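Local coordinates for protein putative SnoaL-like polyketide cyclase (Shewanella denitrificans, PDB 3LZA) that is of unproven function but carries a SnoaL-like domain of the NTF2 clan, consistent with a lyase of the polyketide cyclase type, at residues 25-38 with 48-61. Numbering follows the deposited sequence.
Sequences YQTLSKYYNRDSVF and IGTRSIIAFLQRSH
Tyr32 and Ile53 form the dense heart of this contact, a worked example of how a cone-shaped NTF2-like fold seats helix 50-61 against helix 25-29 and the loop that runs from it into strand 37-40. Ile53 lies over one face of the Tyr32 ring, its CD1 4.3 Å from the ring centroid in a CH-pi contact, while Ile54 CD1 meets the ring edge in plane at 3.9 Å from CE2. CG1 of Ile53 stands anti to the carbonyl carbon (chi1 -71°), and the extended chi2 of 168° carries CD1 on to Phe38 CB as well. Packing is tightest where Leu28 CD2 presses on Leu57 CD1 at 3.3 Å, the two side chains crossing at about a right angle. At the start of helix 50-61, the N-cap residue Gly49 gives its N-H to Ser36 O, 2.8 Å from N and in the carbonyl plane. Tyr25 is a second packed point, a knob among Ile54, Leu57, Gln58 and His61. Toward solvent the fit relaxes: the exposed Gln58 touches Tyr25 CE2 by its CG at 3.9 Å, and beyond the phenol a water joins Tyr25 OH to His61 ND1. Were Tyr25 an alanine, the hole among those four residues, facing helix 25-29, would probably stand unfilled and the water lose its phenol partner. Behind the dense part, helix 8-21 covers Leu28 and Leu57, Tyr16 hydrogen-bonds Tyr32 OH, and strand 122-129 backs Tyr32 and Phe38.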
loop_
_atom_site.group_PDB
_atom_site.type_symbol
_atom_site.label_atom_id
_atom_site.label_comp_id
_atom_site.label_asym_id
_atom_site.label_seq_id
_atom_site.Cartn_x
_atom_site.Cartn_y
_atom_site.Cartn_z
ATOM N N TYR A 25 16.019 -1.647 -19.800
ATOM C CA TYR A 25 16.853 -2.117 -18.689
ATOM C C TYR A 25 18.152 -1.332 -18.549
ATOM O O TYR A 25 18.762 -1.323 -17.474
ATOM C CB TYR A 25 17.086 -3.629 -18.783
ATOM C CG TYR A 25 15.772 -4.382 -18.912
ATOM C CD1 TYR A 25 14.780 -4.252 -17.929
ATOM C CD2 TYR A 25 15.517 -5.221 -19.998
ATOM C CE1 TYR A 25 13.543 -4.921 -18.039
ATOM C CE2 TYR A 25 14.270 -5.890 -20.129
ATOM C CZ TYR A 25 13.311 -5.745 -19.112
ATOM O OH TYR A 25 12.080 -6.360 -19.172
ATOM N N GLN A 26 18.549 -0.620 -19.615
ATOM C CA GLN A 26 19.683 0.269 -19.519
ATOM C C GLN A 26 19.300 1.403 -18.600
ATOM O O GLN A 26 20.018 1.693 -17.652
ATOM C CB GLN A 26 20.129 0.782 -20.910
ATOM C CG GLN A 26 20.697 -0.290 -21.855
ATOM C CD GLN A 26 19.626 -1.091 -22.597
ATOM O OE1 GLN A 26 18.518 -0.586 -22.838
ATOM N NE2 GLN A 26 19.943 -2.349 -22.947
ATOM N N THR A 27 18.149 2.028 -18.840
ATOM C CA THR A 27 17.684 3.094 -17.950
ATOM C C THR A 27 17.338 2.560 -16.573
ATOM O O THR A 27 17.689 3.177 -15.595
ATOM C CB THR A 27 16.463 3.832 -18.552
ATOM O OG1 THR A 27 16.845 4.336 -19.816
ATOM C CG2 THR A 27 15.974 5.024 -17.676
ATOM N N LEU A 28 16.644 1.427 -16.486
ATOM C CA LEU A 28 16.219 0.908 -15.195
ATOM C C LEU A 28 17.433 0.616 -14.273
ATOM O O LEU A 28 17.421 0.958 -13.059
ATOM C CB LEU A 28 15.299 -0.321 -15.374
ATOM C CG LEU A 28 14.548 -0.788 -14.140
ATOM C CD1 LEU A 28 13.658 0.354 -13.589
ATOM C CD2 LEU A 28 13.754 -2.032 -14.432
ATOM N N SER A 29 18.492 0.040 -14.854
ATOM C CA SER A 29 19.672 -0.331 -14.100
ATOM C C SER A 29 20.323 0.837 -13.415
ATOM O O SER A 29 20.929 0.616 -12.387
ATOM C CB SER A 29 20.743 -1.032 -14.957
ATOM O OG SER A 29 21.330 -0.172 -15.898
ATOM N N LYS A 30 20.228 2.055 -13.970
ATOM C CA LYS A 30 20.708 3.268 -13.272
ATOM C C LYS A 30 20.098 3.502 -11.871
ATOM O O LYS A 30 20.716 4.193 -11.018
ATOM C CB LYS A 30 20.460 4.567 -14.094
ATOM C CG LYS A 30 21.034 4.654 -15.517
ATOM C CD LYS A 30 22.468 4.149 -15.667
ATOM C CE LYS A 30 22.911 4.165 -17.144
ATOM N NZ LYS A 30 22.725 2.798 -17.793
ATOM N N TYR A 31 18.895 2.982 -11.632
ATOM C CA TYR A 31 18.241 3.141 -10.324
ATOM C C TYR A 31 18.619 2.097 -9.288
ATOM O O TYR A 31 18.275 2.261 -8.124
ATOM C CB TYR A 31 16.722 3.137 -10.471
ATOM C CG TYR A 31 16.176 4.312 -11.236
ATOM C CD1 TYR A 31 15.866 5.515 -10.591
ATOM C CD2 TYR A 31 15.949 4.218 -12.588
ATOM C CE1 TYR A 31 15.321 6.598 -11.315
ATOM C CE2 TYR A 31 15.423 5.290 -13.331
ATOM C CZ TYR A 31 15.118 6.473 -12.686
ATOM O OH TYR A 31 14.588 7.492 -13.430
ATOM N N TYR A 32 19.241 1.001 -9.712
ATOM C CA TYR A 32 19.618 -0.080 -8.817
ATOM C C TYR A 32 21.097 -0.118 -8.432
ATOM O O TYR A 32 22.001 0.203 -9.227
ATOM C CB TYR A 32 19.282 -1.452 -9.436
ATOM C CG TYR A 32 17.856 -1.700 -9.847
ATOM C CD1 TYR A 32 16.794 -1.353 -9.027
ATOM C CD2 TYR A 32 17.574 -2.409 -11.021
ATOM C CE1 TYR A 32 15.497 -1.597 -9.392
ATOM C CE2 TYR A 32 16.268 -2.664 -11.408
ATOM C CZ TYR A 32 15.218 -2.273 -10.575
ATOM O OH TYR A 32 13.904 -2.533 -10.944
ATOM N N ASN A 33 21.336 -0.518 -7.184
ATOM C CA ASN A 33 22.661 -0.936 -6.714
ATOM C C ASN A 33 22.604 -2.415 -6.265
ATOM O O ASN A 33 21.571 -3.050 -6.384
ATOM C CB ASN A 33 23.116 -0.051 -5.568
ATOM C CG ASN A 33 22.132 -0.045 -4.405
ATOM O OD1 ASN A 33 21.816 -1.087 -3.827
ATOM N ND2 ASN A 33 21.644 1.146 -4.048
ATOM N N ARG A 34 23.710 -2.950 -5.765
ATOM C CA ARG A 34 23.746 -4.351 -5.306
ATOM C C ARG A 34 22.782 -4.663 -4.145
ATOM O O ARG A 34 22.458 -5.807 -3.920
ATOM C CB ARG A 34 25.194 -4.739 -4.889
ATOM C CG ARG A 34 25.581 -4.163 -3.496
ATOM C CD ARG A 34 26.858 -4.724 -2.898
ATOM N NE ARG A 34 27.990 -4.559 -3.802
ATOM C CZ ARG A 34 28.762 -3.463 -3.903
ATOM N NH1 ARG A 34 28.525 -2.376 -3.165
ATOM N NH2 ARG A 34 29.796 -3.462 -4.748
ATOM N N ASP A 35 22.347 -3.653 -3.405
ATOM C CA ASP A 35 21.508 -3.839 -2.222
ATOM C C ASP A 35 20.036 -3.505 -2.426
ATOM O O ASP A 35 19.255 -3.580 -1.479
ATOM C CB ASP A 35 22.084 -3.007 -1.111
ATOM C CG ASP A 35 23.535 -3.369 -0.855
ATOM O OD1 ASP A 35 23.828 -4.600 -0.899
ATOM O OD2 ASP A 35 24.351 -2.452 -0.689
ATOM N N SER A 36 19.657 -3.139 -3.649
ATOM C CA SER A 36 18.245 -2.808 -3.965
ATOM C C SER A 36 17.378 -4.060 -3.790
ATOM O O SER A 36 17.743 -5.162 -4.244
ATOM C CB SER A 36 18.125 -2.284 -5.405
ATOM O OG SER A 36 18.847 -1.084 -5.623
ATOM N N VAL A 37 16.225 -3.885 -3.156
ATOM C CA VAL A 37 15.276 -4.973 -2.938
ATOM C C VAL A 37 13.992 -4.702 -3.675
ATOM O O VAL A 37 13.435 -3.615 -3.561
ATOM C CB VAL A 37 15.020 -5.178 -1.402
ATOM C CG1 VAL A 37 13.994 -6.270 -1.162
ATOM C CG2 VAL A 37 16.381 -5.490 -0.652
ATOM N N PHE A 38 13.562 -5.701 -4.466
ATOM C CA PHE A 38 12.273 -5.745 -5.185
ATOM C C PHE A 38 11.464 -6.829 -4.514
ATOM O O PHE A 38 11.708 -7.998 -4.729
ATOM C CB PHE A 38 12.488 -6.093 -6.689
ATOM C CG PHE A 38 11.305 -5.819 -7.566
ATOM C CD1 PHE A 38 10.045 -6.292 -7.254
ATOM C CD2 PHE A 38 11.460 -5.076 -8.752
ATOM C CE1 PHE A 38 8.939 -6.022 -8.092
ATOM C CE2 PHE A 38 10.345 -4.814 -9.591
ATOM C CZ PHE A 38 9.105 -5.279 -9.240
ATOM N N ILE A 48 17.029 -9.261 -5.370
ATOM C CA ILE A 48 17.960 -8.350 -4.719
ATOM C C ILE A 48 19.161 -8.038 -5.597
ATOM O O ILE A 48 19.856 -8.932 -6.061
ATOM C CB ILE A 48 18.438 -8.924 -3.348
ATOM C CG1 ILE A 48 17.223 -9.225 -2.436
ATOM C CG2 ILE A 48 19.353 -7.908 -2.671
ATOM C CD1 ILE A 48 17.505 -10.090 -1.282
ATOM N N GLY A 49 19.432 -6.747 -5.782
ATOM C CA GLY A 49 20.559 -6.284 -6.592
ATOM C C GLY A 49 20.235 -6.142 -8.078
ATOM O O GLY A 49 19.360 -6.815 -8.587
ATOM N N THR A 50 20.944 -5.228 -8.738
ATOM C CA THR A 50 20.812 -4.934 -10.172
ATOM C C THR A 50 20.708 -6.191 -11.021
ATOM O O THR A 50 19.751 -6.390 -11.766
ATOM C CB THR A 50 22.002 -4.053 -10.656
ATOM O OG1 THR A 50 22.141 -2.947 -9.774
ATOM C CG2 THR A 50 21.761 -3.548 -12.066
ATOM N N ARG A 51 21.692 -7.055 -10.911
ATOM C CA ARG A 51 21.724 -8.220 -11.785
ATOM C C ARG A 51 20.529 -9.182 -11.592
ATOM O O ARG A 51 19.978 -9.661 -12.568
ATOM C CB ARG A 51 23.033 -8.949 -11.607
ATOM C CG ARG A 51 24.243 -8.217 -12.173
ATOM C CD ARG A 51 25.445 -9.129 -12.223
ATOM N NE ARG A 51 26.644 -8.482 -12.761
ATOM C CZ ARG A 51 27.741 -9.120 -13.171
ATOM N NH1 ARG A 51 27.838 -10.457 -13.122
ATOM N NH2 ARG A 51 28.763 -8.408 -13.636
ATOM N N SER A 52 20.157 -9.484 -10.352
ATOM C CA SER A 52 19.050 -10.429 -10.109
ATOM C C SER A 52 17.708 -9.835 -10.478
ATOM O O SER A 52 16.838 -10.566 -10.952
ATOM C CB SER A 52 18.983 -10.873 -8.642
ATOM O OG SER A 52 20.175 -11.597 -8.305
ATOM N N ILE A 53 17.542 -8.521 -10.262
ATOM C CA ILE A 53 16.221 -7.865 -10.499
ATOM C C ILE A 53 16.033 -7.773 -12.021
ATOM O O ILE A 53 14.956 -8.124 -12.551
ATOM C CB ILE A 53 16.136 -6.472 -9.852
ATOM C CG1 ILE A 53 16.063 -6.593 -8.326
ATOM C CG2 ILE A 53 14.920 -5.697 -10.362
ATOM C CD1 ILE A 53 16.270 -5.303 -7.506
ATOM N N ILE A 54 17.061 -7.284 -12.713
ATOM C CA ILE A 54 17.011 -7.175 -14.169
ATOM C C ILE A 54 16.767 -8.520 -14.819
ATOM O O ILE A 54 15.943 -8.610 -15.729
ATOM C CB ILE A 54 18.239 -6.472 -14.752
ATOM C CG1 ILE A 54 18.304 -5.014 -14.276
ATOM C CG2 ILE A 54 18.238 -6.550 -16.290
ATOM C CD1 ILE A 54 17.307 -4.112 -14.865
ATOM N N ALA A 55 17.490 -9.550 -14.389
ATOM C CA ALA A 55 17.343 -10.909 -14.921
ATOM C C ALA A 55 15.917 -11.448 -14.743
ATOM O O ALA A 55 15.400 -12.118 -15.641
ATOM C CB ALA A 55 18.419 -11.885 -14.313
ATOM N N PHE A 56 15.277 -11.144 -13.615
ATOM C CA PHE A 56 13.895 -11.550 -13.347
ATOM C C PHE A 56 12.905 -10.822 -14.259
ATOM O O PHE A 56 11.982 -11.419 -14.770
ATOM C CB PHE A 56 13.551 -11.353 -11.838
ATOM C CG PHE A 56 12.068 -11.409 -11.531
ATOM C CD1 PHE A 56 11.384 -12.624 -11.565
ATOM C CD2 PHE A 56 11.377 -10.272 -11.184
ATOM C CE1 PHE A 56 10.002 -12.669 -11.256
ATOM C CE2 PHE A 56 10.021 -10.314 -10.888
ATOM C CZ PHE A 56 9.344 -11.531 -10.937
ATOM N N LEU A 57 13.125 -9.532 -14.479
ATOM C CA LEU A 57 12.245 -8.751 -15.314
ATOM C C LEU A 57 12.398 -9.196 -16.759
ATOM O O LEU A 57 11.424 -9.276 -17.482
ATOM C CB LEU A 57 12.574 -7.252 -15.194
ATOM C CG LEU A 57 12.222 -6.597 -13.868
ATOM C CD1 LEU A 57 12.661 -5.128 -13.885
ATOM C CD2 LEU A 57 10.738 -6.736 -13.481
ATOM N N GLN A 58 13.619 -9.524 -17.178
ATOM C CA GLN A 58 13.820 -10.074 -18.520
ATOM C C GLN A 58 13.065 -11.384 -18.745
ATOM O O GLN A 58 12.429 -11.533 -19.768
ATOM C CB GLN A 58 15.293 -10.345 -18.810
ATOM C CG GLN A 58 16.139 -9.127 -18.979
ATOM C CD GLN A 58 17.606 -9.495 -18.995
ATOM O OE1 GLN A 58 17.979 -10.553 -18.500
ATOM N NE2 GLN A 58 18.409 -8.692 -19.646
ATOM N N ARG A 59 13.167 -12.331 -17.817
ATOM C CA ARG A 59 12.438 -13.604 -17.925
ATOM C C ARG A 59 10.900 -13.371 -17.940
ATOM O O ARG A 59 10.174 -14.001 -18.723
ATOM C CB ARG A 59 12.780 -14.523 -16.736
ATOM C CG ARG A 59 14.195 -15.077 -16.754
ATOM C CD ARG A 59 14.413 -16.193 -15.696
ATOM N NE ARG A 59 14.198 -15.765 -14.307
ATOM C CZ ARG A 59 15.125 -15.169 -13.549
ATOM N NH1 ARG A 59 16.328 -14.916 -14.042
ATOM N NH2 ARG A 59 14.854 -14.822 -12.299
ATOM N N SER A 60 10.445 -12.484 -17.068
ATOM C CA SER A 60 9.008 -12.221 -16.858
ATOM C C SER A 60 8.346 -11.556 -18.037
ATOM O O SER A 60 7.222 -11.913 -18.409
ATOM C CB SER A 60 8.783 -11.323 -15.632
ATOM O OG SER A 60 9.239 -11.911 -14.455
ATOM N N HIS A 61 9.046 -10.597 -18.629
ATOM C CA HIS A 61 8.463 -9.723 -19.626
ATOM C C HIS A 61 8.881 -10.017 -21.054
ATOM O O HIS A 61 8.467 -9.315 -21.958
ATOM C CB HIS A 61 8.754 -8.262 -19.257
ATOM C CG HIS A 61 8.016 -7.823 -18.039
ATOM N ND1 HIS A 61 8.576 -7.020 -17.067
ATOM C CD2 HIS A 61 6.759 -8.102 -17.623
ATOM C CE1 HIS A 61 7.678 -6.803 -16.116
ATOM N NE2 HIS A 61 6.577 -7.478 -16.416
HETATM O O HOH W 1 10.055 -5.052 -17.676
#